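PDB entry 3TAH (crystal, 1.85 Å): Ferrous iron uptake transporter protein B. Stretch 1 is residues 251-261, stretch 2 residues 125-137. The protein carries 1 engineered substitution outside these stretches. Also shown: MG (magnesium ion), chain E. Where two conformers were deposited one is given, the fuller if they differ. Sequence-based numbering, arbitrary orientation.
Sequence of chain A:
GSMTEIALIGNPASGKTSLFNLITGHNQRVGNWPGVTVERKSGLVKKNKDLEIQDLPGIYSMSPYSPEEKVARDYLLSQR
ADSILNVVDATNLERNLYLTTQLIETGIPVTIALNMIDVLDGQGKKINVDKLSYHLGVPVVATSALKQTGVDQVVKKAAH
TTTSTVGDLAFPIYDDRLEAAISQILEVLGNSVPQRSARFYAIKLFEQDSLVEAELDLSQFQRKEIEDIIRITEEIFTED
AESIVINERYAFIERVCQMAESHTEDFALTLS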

# COMPACT_ATOMS: atom_id res chain seq x y z
N ALA A 251 -3.93 -15.10 -2.71
CA ALA A 251 -4.99 -15.61 -3.59
C ALA A 251 -5.54 -14.50 -4.50
O ALA A 251 -5.69 -14.69 -5.72
CB ALA A 251 -6.09 -16.31 -2.79
N PHE A 252 -5.83 -13.34 -3.90
CA PHE A 252 -6.29 -12.18 -4.65
C PHE A 252 -5.29 -11.79 -5.74
O PHE A 252 -5.66 -11.58 -6.90
CB PHE A 252 -6.51 -11.00 -3.70
CG PHE A 252 -6.75 -9.70 -4.41
CD1 PHE A 252 -8.01 -9.37 -4.90
CD2 PHE A 252 -5.70 -8.80 -4.59
CE1 PHE A 252 -8.22 -8.18 -5.57
CE2 PHE A 252 -5.91 -7.60 -5.26
CZ PHE A 252 -7.17 -7.29 -5.74
N ILE A 253 -4.02 -11.68 -5.34
CA ILE A 253 -2.92 -11.33 -6.24
C ILE A 253 -2.82 -12.33 -7.41
O ILE A 253 -2.70 -11.90 -8.56
CB ILE A 253 -1.58 -11.25 -5.50
CG1 ILE A 253 -1.58 -10.06 -4.54
CG2 ILE A 253 -0.39 -11.11 -6.47
CD1 ILE A 253 -0.49 -10.16 -3.50
N GLU A 254 -2.87 -13.62 -7.11
CA GLU A 254 -2.83 -14.63 -8.18
C GLU A 254 -4.00 -14.50 -9.16
O GLU A 254 -3.78 -14.60 -10.38
CB GLU A 254 -2.76 -16.05 -7.59
CG GLU A 254 -1.45 -16.32 -6.86
CD GLU A 254 -1.30 -17.75 -6.40
OE1 GLU A 254 -1.90 -18.68 -6.99
OE2 GLU A 254 -0.54 -17.94 -5.43
N ARG A 255 -5.21 -14.29 -8.62
CA ARG A 255 -6.42 -14.10 -9.43
C ARG A 255 -6.27 -12.89 -10.34
O ARG A 255 -6.51 -12.97 -11.55
CB ARG A 255 -7.67 -13.93 -8.56
CG ARG A 255 -8.18 -15.19 -7.86
CD ARG A 255 -9.61 -15.01 -7.30
NE ARG A 255 -9.75 -13.96 -6.27
CZ ARG A 255 -9.54 -14.09 -4.96
NH1 ARG A 255 -9.14 -15.24 -4.43
NH2 ARG A 255 -9.72 -13.03 -4.16
N VAL A 256 -5.84 -11.76 -9.77
CA VAL A 256 -5.61 -10.55 -10.56
C VAL A 256 -4.58 -10.79 -11.66
O VAL A 256 -4.83 -10.44 -12.83
CB VAL A 256 -5.15 -9.37 -9.66
CG1 VAL A 256 -4.73 -8.19 -10.54
CG2 VAL A 256 -6.27 -8.98 -8.69
N CYS A 257 -3.43 -11.37 -11.31
CA CYS A 257 -2.36 -11.58 -12.30
C CYS A 257 -2.79 -12.55 -13.41
O CYS A 257 -2.43 -12.34 -14.56
CB CYS A 257 -1.06 -12.02 -11.63
SG CYS A 257 -0.36 -10.73 -10.57
N GLN A 258 -3.56 -13.58 -13.07
CA GLN A 258 -4.16 -14.46 -14.09
C GLN A 258 -5.12 -13.70 -15.01
O GLN A 258 -5.01 -13.79 -16.24
CB GLN A 258 -4.92 -15.62 -13.45
CG GLN A 258 -5.62 -16.55 -14.45
CD GLN A 258 -6.76 -17.33 -13.83
OE1 GLN A 258 -6.73 -18.55 -13.83
NE2 GLN A 258 -7.76 -16.63 -13.30
N MET A 259 -6.08 -12.98 -14.43
CA MET A 259 -7.04 -12.18 -15.21
C MET A 259 -6.36 -11.05 -16.01
O MET A 259 -6.96 -10.53 -16.96
CB MET A 259 -8.15 -11.59 -14.32
CG MET A 259 -9.11 -12.62 -13.71
SD MET A 259 -10.46 -11.92 -12.73
CE MET A 259 -9.62 -11.17 -11.32
N ALA A 260 -5.14 -10.68 -15.62
CA ALA A 260 -4.35 -9.64 -16.30
C ALA A 260 -3.28 -10.18 -17.26
O ALA A 260 -2.26 -9.50 -17.49
CB ALA A 260 -3.72 -8.71 -15.26
N GLU A 261 -3.49 -11.37 -17.81
CA GLU A 261 -2.55 -11.95 -18.80
C GLU A 261 -3.33 -12.64 -19.91
O GLU A 261 -4.26 -12.05 -20.46
CB GLU A 261 -1.56 -12.90 -18.13
CG GLU A 261 -0.45 -12.18 -17.32
CD GLU A 261 0.52 -13.12 -16.60
OE1 GLU A 261 0.47 -14.35 -16.83
OE2 GLU A 261 1.33 -12.61 -15.80
MG MG E . -3.91 -3.76 -22.62
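Stretch 2 (125-137) KKINVDKLSYHLG

Stretch 2 begins as an extended loop, K125 to I127, then turns at N128, the N-cap, into a helix over 129-136. G137 leaves helical geometry with positive phi. This helix packs on helix 251-259 of stretch 1. The two run in roughly opposite directions, at 143° between their N-to-C axes, and approach to 8.8 Å. The start of the stretch 2 helix therefore lies by the end of the stretch 1 helix. CA atoms pair closely at A260 and K131, 4.7 Å, and at V256 and H135, 5.6 Å.

The backbones come closest at A260, whose small side chain lies against the start of the stretch 2 helix. Its CB lies 3.5 Å from L132 N and 4.0 Å from L132 CB. Its CA lies 3.7 Å from K131 CB. A260 O is 3.5 Å from N128 N.

One turn back, V256 points toward stretch 2 and fills a hollow lined by three residues. V256 CG1 is 3.9 Å from L132 CD1, 3.8 Å from H135 CB and 3.8 Å from L136 CG. F252 extends this apolar patch. Its CE2 meets L136 CD2 at 3.9 Å, and its CZ lies 4.1 Å from H135 O.

M259 covers the H135 ring. M259 CB sits over one face, and M259 CE is 3.6 Å from H135 CD2. The ring is steadied within its own helix, where H135 ND1 donates a hydrogen bond to K131 O at 3.1 Å. The K131 side chain is extended, with CD 3.6 Å from M259 O and NZ 3.9 Å from E261 O.

No hydrogen bond joins the modelled atoms of the two stretches; the fit rests largely on shape. Beside the contact, N128 OD1 and D130 OD1 bind the magnesium ion at 2.1 and 2.0 Å from MG.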

# COMPACT_ATOMS: atom_id res chain seq x y z
N LYS A 125 8.85 -12.12 -21.01
CA LYS A 125 7.62 -12.03 -20.22
C LYS A 125 6.79 -10.83 -20.70
O LYS A 125 7.31 -9.93 -21.36
CB LYS A 125 7.93 -11.91 -18.73
CG LYS A 125 8.62 -13.14 -18.12
CD LYS A 125 8.76 -13.02 -16.60
N LYS A 126 5.50 -10.86 -20.37
CA LYS A 126 4.55 -9.79 -20.72
C LYS A 126 3.56 -9.54 -19.57
O LYS A 126 3.21 -10.48 -18.84
CB LYS A 126 3.78 -10.12 -22.00
N ILE A 127 3.14 -8.28 -19.43
CA ILE A 127 2.09 -7.88 -18.49
C ILE A 127 1.15 -6.97 -19.27
O ILE A 127 1.60 -6.02 -19.92
CB ILE A 127 2.65 -7.11 -17.26
CG1 ILE A 127 3.49 -8.04 -16.39
CG2 ILE A 127 1.50 -6.48 -16.43
CD1 ILE A 127 4.14 -7.39 -15.17
N ASN A 128 -0.15 -7.27 -19.22
CA ASN A 128 -1.13 -6.44 -19.89
C ASN A 128 -1.52 -5.33 -18.92
O ASN A 128 -2.36 -5.52 -18.04
CB ASN A 128 -2.31 -7.27 -20.37
CG ASN A 128 -3.20 -6.50 -21.33
OD1 ASN A 128 -3.27 -5.28 -21.27
ND2 ASN A 128 -3.87 -7.22 -22.23
N VAL A 129 -0.91 -4.16 -19.10
CA VAL A 129 -1.04 -3.06 -18.13
C VAL A 129 -2.48 -2.64 -17.83
O VAL A 129 -2.86 -2.56 -16.65
CB VAL A 129 -0.19 -1.84 -18.56
CG1 VAL A 129 -0.45 -0.64 -17.66
CG2 VAL A 129 1.27 -2.21 -18.50
N ASP A 130 -3.30 -2.39 -18.85
CA ASP A 130 -4.66 -1.92 -18.57
C ASP A 130 -5.50 -2.99 -17.85
O ASP A 130 -6.34 -2.63 -17.02
CB ASP A 130 -5.38 -1.34 -19.81
CG ASP A 130 -5.93 -2.40 -20.69
OD1 ASP A 130 -5.13 -3.30 -21.04
OD2 ASP A 130 -7.12 -2.34 -21.02
N LYS A 131 -5.29 -4.27 -18.17
CA LYS A 131 -5.98 -5.35 -17.45
C LYS A 131 -5.51 -5.44 -16.00
O LYS A 131 -6.32 -5.66 -15.11
CB LYS A 131 -5.78 -6.71 -18.12
CG LYS A 131 -6.58 -6.89 -19.41
CD LYS A 131 -6.64 -8.35 -19.81
CE LYS A 131 -7.49 -8.52 -21.06
NZ LYS A 131 -7.29 -9.87 -21.65
N LEU A 132 -4.21 -5.27 -15.77
CA LEU A 132 -3.69 -5.25 -14.39
C LEU A 132 -4.33 -4.11 -13.59
O LEU A 132 -4.76 -4.32 -12.45
CB LEU A 132 -2.16 -5.11 -14.37
CG LEU A 132 -1.50 -5.12 -12.98
CD1 LEU A 132 -1.74 -6.48 -12.35
CD2 LEU A 132 0.00 -4.79 -13.08
N SER A 133 -4.39 -2.93 -14.20
CA SER A 133 -5.04 -1.75 -13.62
C SER A 133 -6.51 -2.04 -13.33
O SER A 133 -7.01 -1.77 -12.22
CB SER A 133 -4.94 -0.53 -14.54
OG SER A 133 -5.61 0.61 -14.00
N TYR A 134 -7.21 -2.60 -14.31
CA TYR A 134 -8.64 -2.86 -14.16
C TYR A 134 -8.92 -3.74 -12.93
O TYR A 134 -9.78 -3.43 -12.10
CB TYR A 134 -9.23 -3.53 -15.42
CG TYR A 134 -10.73 -3.74 -15.30
CD1 TYR A 134 -11.61 -2.81 -15.82
CD2 TYR A 134 -11.25 -4.86 -14.65
CE1 TYR A 134 -12.99 -2.98 -15.71
CE2 TYR A 134 -12.64 -5.04 -14.52
CZ TYR A 134 -13.49 -4.09 -15.06
OH TYR A 134 -14.86 -4.24 -14.95
N HIS A 135 -8.18 -4.84 -12.83
CA HIS A 135 -8.43 -5.82 -11.78
C HIS A 135 -7.87 -5.44 -10.42
O HIS A 135 -8.41 -5.88 -9.40
CB HIS A 135 -7.99 -7.20 -12.27
CG HIS A 135 -8.91 -7.74 -13.32
ND1 HIS A 135 -8.57 -7.78 -14.66
CD2 HIS A 135 -10.17 -8.20 -13.23
CE1 HIS A 135 -9.59 -8.28 -15.34
NE2 HIS A 135 -10.57 -8.55 -14.50
N LEU A 136 -6.82 -4.63 -10.38
CA LEU A 136 -6.33 -4.08 -9.09
C LEU A 136 -7.16 -2.90 -8.58
O LEU A 136 -7.07 -2.58 -7.39
CB LEU A 136 -4.87 -3.64 -9.17
CG LEU A 136 -3.81 -4.73 -9.17
CD1 LEU A 136 -2.42 -4.10 -9.37
CD2 LEU A 136 -3.85 -5.57 -7.88
N GLY A 137 -7.93 -2.26 -9.46
CA GLY A 137 -8.72 -1.09 -9.12
C GLY A 137 -7.87 0.15 -8.86
O GLY A 137 -8.28 1.02 -8.10
O HOH W 1 -5.53 -4.93 -23.24
O HOH W 2 -2.29 -2.54 -21.75
O HOH W 3 -2.68 -4.13 -24.22